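Side-chain contacts in uncharacterized protein (Bacteroides caccae, PDB 4L7A), which is of unknown function but is probably a zinc-dependent metallopeptidase: residues S21-D24 against R25-E29; R133-E136 against Y137-V141; T259-I262 against S263-D266. All coordinates share one frame; numbering follows the deposited sequence. Where two conformers were deposited one is given.

Contact 1: S21-D24 against R25-E29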
# COMPACT_ATOMS: atom_id res chain seq x y z
N SER A 21 3.88 -6.08 -26.43
CA SER A 21 4.36 -4.76 -26.84
C SER A 21 3.26 -3.72 -26.60
O SER A 21 3.56 -2.59 -26.27
CB SER A 21 4.78 -4.71 -28.33
OG SER A 21 5.83 -5.62 -28.52
N GLU A 22 1.99 -4.11 -26.77
CA GLU A 22 0.87 -3.17 -26.49
C GLU A 22 0.82 -2.81 -24.99
O GLU A 22 0.63 -1.66 -24.63
CB GLU A 22 -0.48 -3.75 -26.96
CG GLU A 22 -1.71 -2.79 -26.88
CD GLU A 22 -3.07 -3.48 -27.15
OE1 GLU A 22 -3.09 -4.67 -27.55
OE2 GLU A 22 -4.14 -2.84 -26.94
N PHE A 23 1.01 -3.80 -24.13
CA PHE A 23 1.10 -3.55 -22.69
C PHE A 23 2.34 -2.68 -22.35
O PHE A 23 2.24 -1.77 -21.54
CB PHE A 23 1.08 -4.87 -21.91
CG PHE A 23 0.85 -4.73 -20.42
CD1 PHE A 23 0.13 -3.69 -19.87
CD2 PHE A 23 1.34 -5.71 -19.57
CE1 PHE A 23 -0.07 -3.62 -18.48
CE2 PHE A 23 1.14 -5.64 -18.19
CZ PHE A 23 0.45 -4.58 -17.66
N ASP A 24 3.48 -2.94 -22.97
CA ASP A 24 4.67 -2.12 -22.72
C ASP A 24 4.36 -0.70 -23.05
O ASP A 24 4.68 0.20 -22.30
CB ASP A 24 5.89 -2.57 -23.51
CG ASP A 24 6.37 -3.95 -23.12
OD1 ASP A 24 6.00 -4.47 -22.05
OD2 ASP A 24 7.10 -4.54 -23.94
N ARG A 25 3.70 -0.50 -24.17
CA ARG A 25 3.32 0.86 -24.60
C ARG A 25 2.40 1.48 -23.54
O ARG A 25 2.62 2.61 -23.13
CB ARG A 25 2.65 0.85 -26.01
CG ARG A 25 3.09 2.00 -26.95
CD ARG A 25 2.33 2.04 -28.32
NE ARG A 25 1.05 2.77 -28.25
CZ ARG A 25 -0.17 2.23 -28.34
NH1 ARG A 25 -0.32 0.93 -28.55
NH2 ARG A 25 -1.23 2.99 -28.26
N TRP A 26 1.40 0.73 -23.08
CA TRP A 26 0.47 1.24 -22.08
C TRP A 26 1.21 1.60 -20.78
O TRP A 26 0.87 2.59 -20.13
CB TRP A 26 -0.62 0.22 -21.86
CG TRP A 26 -1.69 0.65 -21.00
CD1 TRP A 26 -2.87 1.19 -21.40
CD2 TRP A 26 -1.70 0.67 -19.55
NE1 TRP A 26 -3.63 1.50 -20.31
CE2 TRP A 26 -2.96 1.17 -19.16
CE3 TRP A 26 -0.80 0.25 -18.57
CZ2 TRP A 26 -3.35 1.30 -17.83
CZ3 TRP A 26 -1.19 0.36 -17.22
CH2 TRP A 26 -2.45 0.88 -16.87
N LEU A 27 2.19 0.80 -20.39
CA LEU A 27 2.95 1.05 -19.16
C LEU A 27 3.82 2.31 -19.33
O LEU A 27 3.94 3.15 -18.40
CB LEU A 27 3.80 -0.14 -18.77
CG LEU A 27 2.96 -1.34 -18.34
CD1 LEU A 27 3.83 -2.57 -18.29
CD2 LEU A 27 2.33 -1.10 -16.98
N LEU A 28 4.43 2.46 -20.49
CA LEU A 28 5.20 3.68 -20.74
C LEU A 28 4.31 4.91 -20.49
O LEU A 28 4.70 5.84 -19.80
CB LEU A 28 5.71 3.68 -22.17
CG LEU A 28 6.47 4.91 -22.67
CD1 LEU A 28 7.69 5.18 -21.81
CD2 LEU A 28 6.93 4.71 -24.14
N GLU A 29 3.10 4.86 -21.02
CA GLU A 29 2.21 5.99 -21.01
C GLU A 29 1.52 6.19 -19.65
O GLU A 29 1.24 7.31 -19.29
CB GLU A 29 1.23 5.90 -22.18
CG GLU A 29 1.97 5.90 -23.56
CD GLU A 29 1.11 5.47 -24.75
OE1 GLU A 29 -0.08 5.14 -24.61
OE2 GLU A 29 1.65 5.47 -25.86

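Contact 2: R133-E136 against Y137-V141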
# COMPACT_ATOMS: atom_id res chain seq x y z
N ARG A 133 -9.39 -8.17 0.81
CA ARG A 133 -8.25 -9.02 0.45
C ARG A 133 -7.15 -8.26 -0.29
O ARG A 133 -5.95 -8.48 -0.02
CB ARG A 133 -8.71 -10.20 -0.42
CG ARG A 133 -9.72 -11.16 0.21
CD ARG A 133 -9.11 -12.11 1.19
NE ARG A 133 -8.76 -11.36 2.37
CZ ARG A 133 -9.55 -11.18 3.43
NH1 ARG A 133 -10.75 -11.74 3.52
NH2 ARG A 133 -9.11 -10.44 4.44
N MSE A 134 -7.54 -7.35 -1.19
CA MSE A 134 -6.58 -6.47 -1.90
C MSE A 134 -5.82 -5.57 -0.92
O MSE A 134 -4.62 -5.32 -1.05
CB MSE A 134 -7.25 -5.61 -2.97
CG MSE A 134 -7.93 -6.44 -4.01
SE MSE A 134 -6.65 -7.52 -5.05
CE MSE A 134 -6.01 -6.09 -6.20
N ASN A 135 -6.52 -5.08 0.06
CA ASN A 135 -5.85 -4.28 1.12
C ASN A 135 -4.94 -5.17 1.96
O ASN A 135 -3.79 -4.82 2.25
CB ASN A 135 -6.89 -3.56 1.95
CG ASN A 135 -7.47 -2.38 1.24
OD1 ASN A 135 -6.82 -1.81 0.35
ND2 ASN A 135 -8.67 -1.93 1.65
N GLU A 136 -5.43 -6.33 2.32
CA GLU A 136 -4.60 -7.20 3.15
C GLU A 136 -3.31 -7.61 2.38
O GLU A 136 -2.26 -7.54 2.94
CB GLU A 136 -5.38 -8.41 3.61
CG GLU A 136 -4.62 -9.37 4.47
CD GLU A 136 -5.31 -10.77 4.60
OE1 GLU A 136 -6.50 -10.96 4.22
OE2 GLU A 136 -4.65 -11.69 5.08
N TYR A 137 -3.40 -7.99 1.12
CA TYR A 137 -2.29 -8.53 0.42
C TYR A 137 -1.30 -7.46 -0.05
O TYR A 137 -0.12 -7.74 -0.15
CB TYR A 137 -2.78 -9.27 -0.85
CG TYR A 137 -3.66 -10.47 -0.63
CD1 TYR A 137 -3.52 -11.27 0.50
CD2 TYR A 137 -4.65 -10.82 -1.56
CE1 TYR A 137 -4.35 -12.39 0.71
CE2 TYR A 137 -5.49 -11.94 -1.35
CZ TYR A 137 -5.31 -12.72 -0.23
OH TYR A 137 -6.13 -13.81 -0.00
N TYR A 138 -1.81 -6.28 -0.40
CA TYR A 138 -1.08 -5.32 -1.17
C TYR A 138 -1.19 -3.89 -0.72
O TYR A 138 -0.16 -3.30 -0.49
CB TYR A 138 -1.49 -5.33 -2.64
CG TYR A 138 -1.46 -6.65 -3.35
CD1 TYR A 138 -0.32 -7.47 -3.31
CD2 TYR A 138 -2.53 -7.06 -4.09
CE1 TYR A 138 -0.28 -8.70 -3.98
CE2 TYR A 138 -2.51 -8.26 -4.81
CZ TYR A 138 -1.38 -9.09 -4.74
OH TYR A 138 -1.38 -10.28 -5.47
N PHE A 139 -2.40 -3.31 -0.61
CA PHE A 139 -2.45 -1.86 -0.52
C PHE A 139 -2.06 -1.33 0.85
O PHE A 139 -1.45 -0.29 0.94
CB PHE A 139 -3.82 -1.28 -0.90
CG PHE A 139 -4.13 -1.39 -2.34
CD1 PHE A 139 -3.31 -0.79 -3.27
CD2 PHE A 139 -5.25 -2.03 -2.76
CE1 PHE A 139 -3.58 -0.94 -4.63
CE2 PHE A 139 -5.55 -2.14 -4.08
CZ PHE A 139 -4.71 -1.63 -5.02
N LYS A 140 -2.42 -2.05 1.91
CA LYS A 140 -2.02 -1.62 3.27
C LYS A 140 -0.50 -1.39 3.36
O LYS A 140 -0.02 -0.32 3.78
CB LYS A 140 -2.53 -2.60 4.33
CG LYS A 140 -1.77 -2.62 5.65
CD LYS A 140 -2.17 -1.42 6.44
CE LYS A 140 -1.26 -1.21 7.67
NZ LYS A 140 -0.92 -2.45 8.40
N VAL A 141 0.26 -2.41 3.04
CA VAL A 141 1.73 -2.28 3.08
C VAL A 141 2.26 -1.19 2.14
O VAL A 141 3.20 -0.46 2.48
CB VAL A 141 2.42 -3.61 2.73
CG1 VAL A 141 3.86 -3.43 2.68
CG2 VAL A 141 2.08 -4.62 3.84
O HOH W 1 -0.77 -5.26 2.49

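Contact 3: T259-I262 against S263-D266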
# COMPACT_ATOMS: atom_id res chain seq x y z
N THR A 259 -11.72 1.84 -4.71
CA THR A 259 -11.64 0.37 -4.57
C THR A 259 -13.03 -0.28 -4.73
O THR A 259 -13.12 -1.42 -5.15
CB THR A 259 -11.01 -0.09 -3.25
OG1 THR A 259 -11.64 0.57 -2.16
CG2 THR A 259 -9.57 0.25 -3.18
N ASN A 260 -14.10 0.46 -4.46
CA ASN A 260 -15.44 -0.07 -4.79
C ASN A 260 -15.81 -0.01 -6.25
O ASN A 260 -16.78 -0.61 -6.64
CB ASN A 260 -16.54 0.66 -4.03
CG ASN A 260 -16.72 0.13 -2.62
OD1 ASN A 260 -16.34 -1.03 -2.29
ND2 ASN A 260 -17.28 0.97 -1.76
N GLU A 261 -15.04 0.73 -7.04
CA GLU A 261 -15.24 0.90 -8.48
C GLU A 261 -14.45 -0.12 -9.30
O GLU A 261 -14.52 -0.08 -10.53
CB GLU A 261 -14.74 2.28 -8.91
CG GLU A 261 -15.68 3.37 -8.59
CD GLU A 261 -15.08 4.75 -8.72
OE1 GLU A 261 -13.92 4.91 -9.22
OE2 GLU A 261 -15.75 5.68 -8.28
N ILE A 262 -13.75 -1.04 -8.67
CA ILE A 262 -12.89 -1.94 -9.44
C ILE A 262 -13.64 -2.67 -10.58
O ILE A 262 -13.16 -2.71 -11.70
CB ILE A 262 -12.12 -2.91 -8.51
CG1 ILE A 262 -11.00 -2.14 -7.83
CG2 ILE A 262 -11.58 -4.12 -9.27
CD1 ILE A 262 -10.29 -2.90 -6.73
N SER A 263 -14.82 -3.21 -10.30
CA SER A 263 -15.52 -3.96 -11.34
C SER A 263 -16.04 -3.08 -12.45
O SER A 263 -16.45 -3.59 -13.42
CB SER A 263 -16.71 -4.73 -10.79
OG SER A 263 -17.63 -3.82 -10.26
N GLU A 264 -16.01 -1.77 -12.31
CA GLU A 264 -16.33 -0.87 -13.43
C GLU A 264 -15.13 -0.59 -14.36
O GLU A 264 -15.30 0.03 -15.39
CB GLU A 264 -16.88 0.47 -12.92
CG GLU A 264 -18.11 0.33 -12.03
CD GLU A 264 -18.47 1.62 -11.27
OE1 GLU A 264 -18.25 2.73 -11.80
OE2 GLU A 264 -18.97 1.51 -10.13
N LEU A 265 -13.93 -1.04 -14.00
CA LEU A 265 -12.78 -0.79 -14.86
C LEU A 265 -12.78 -1.74 -16.05
O LEU A 265 -13.41 -2.81 -16.00
CB LEU A 265 -11.48 -0.96 -14.09
CG LEU A 265 -11.24 -0.03 -12.90
CD1 LEU A 265 -10.14 -0.61 -11.99
CD2 LEU A 265 -10.88 1.34 -13.40
N ASP A 266 -12.07 -1.36 -17.11
CA ASP A 266 -12.02 -2.17 -18.31
C ASP A 266 -10.83 -3.11 -18.21
O ASP A 266 -9.76 -2.87 -18.80
CB ASP A 266 -11.95 -1.32 -19.58
CG ASP A 266 -11.95 -2.18 -20.86
OD1 ASP A 266 -12.30 -3.38 -20.81
OD2 ASP A 266 -11.55 -1.67 -21.93
O HOH W 2 -15.89 -3.57 -7.52

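Contact 1: S21-D24 against R25-E29
F23 has CG anti to the backbone N (chi1 -167°), whereas CG of L27 lies beside its own backbone N and anti to the carbonyl carbon (chi1 -68°); together these torsions lay the leucine over one face of the phenyl ring. L27 CD1 sits above the ring centre, 3.9 Å from the F23 centroid and only 6° off the ring normal, a CH-pi contact. The other methyl works nearer the rim, L27 CD2 being 3.8 Å from F23 CE1. W26 approaches the same ring differently: its CE3 comes to the edge of F23, near the ring plane, 3.9 Å from F23 CE1, so that leucine and tryptophan address different sides of one aromatic group. These are i to i+3 and i to i+4 neighbours on helix 17-35, and the ladder of backbone bonds beneath them is that of a regular alpha-helix. L27 N donates to F23 O at 2.8 Å, and R25 N, W26 N and L28 N pair in the same way with S21 O, E22 O and D24 O. The buried side of the turn faces helix 59-81, where F23 rests on V63 and A66 and W26 on A66 and K67; the F23 ring also meets that of Y41, and W26 packs edge-to-face with Y271, the C-terminal residue. The D24 carboxylate is engaged by R42 in a salt bridge and by the Y41 hydroxyl in a hydrogen bond. R25 and E29 were each modelled in two conformers, and the long salt bridge between them in one of these is doubtful.

Contact 2: R133-E136 against Y137-V141
A wider, pi-type turn in helix 131-153 sets the contact of R133-E136 with Y137-V141. Y137 N still bonds to R133 O in the alpha-helical manner, but M134 O accepts from both F139 N and Y138 N, each at 3.0 Å, the latter from above the carbonyl plane. K140 N then reaches N135 O, five residues back, and a water accepts from V141 N and donates to E136 O. The helix runs on into an HExxH sequence that probably supplies zinc ligands, and K140 forms a salt bridge with E201. The Y137 ring lies with one face over R133 O, its CG 3.1 Å from that oxygen, and its OH comes to 3.6 Å from R133 CD. Replacing Y137 by an alanine would probably uncover R133 O and leave the R133 chain without the ring it crosses. Bends at chi2 (-77°) and chi3 place the guanidinium beside the E136 carboxylate, whose OE1 accepts weak bonds from R133 NE and, within a salt bridge, from R133 NH2 at 2.7 Å. Selenomethionine M134 presents SE to the edge of the Y138 ring, 5.3 Å from its centroid, a Met-aromatic contact. N135 OD1 meets the F139 ring edge, 3.5 Å from F139 CD2.

Contact 3: T259-I262 against S263-D266
L265 folds back over the backbone of I262, and each part of its side chain can be followed there. CB lies 3.4 Å from I262 O; CG is 3.5 Å from the same oxygen and also approaches E261 O; CD1 goes on past I262 O to within 4.0 Å of I262 CA. With CG beside the backbone N and anti to the carbonyl carbon, the first torsion (chi1 -62°) sets CG and CD1 alongside the I262 carbonyl, and the side chain also touches H71 of helix 59-81. The I262 carbonyl thus bears both the alkyl chain and a hydrogen bond, since L265 N donates to I262 O at 2.9 Å from above the carbonyl plane. One residue earlier, E264 N donates to E261 O at 2.9 Å, again from above the plane. The carboxylate of E264 crosses the E261 chain, OE2 standing 4.1 Å from E261 CG. The acid group of E261 has its own partners, a hydrogen bond with H71 and a salt bridge to R257. A water accepts from S263 N and donates to N260 O, bridging the two residues. The two successive i to i+3 bonds are the signature of a short 3-10 turn, here continuing the chain beyond helix 248-260.

In the fold
Helix 59-81 is the element the three contacts share: F23 and W26 of contact 1, M134 and F139 of contact 2, and I262 and L265 of contact 3 all pack on it. Contact 2 is the most central, about 6 Å from the chain centre, and lies on the helix whose following turns carry the HExxH sequence, probably the zinc site. Contacts 2 and 3 approach most closely, with nearest atoms about 5 Å apart, and both touch C72, through F139 and I262. Contact 1 stands farther away, its nearest atoms about 8 Å from contact 3 and about 12 Å from contact 2. K67 of helix 59-81 joins contacts 1 and 3, touching W26 and bonding to D266 O.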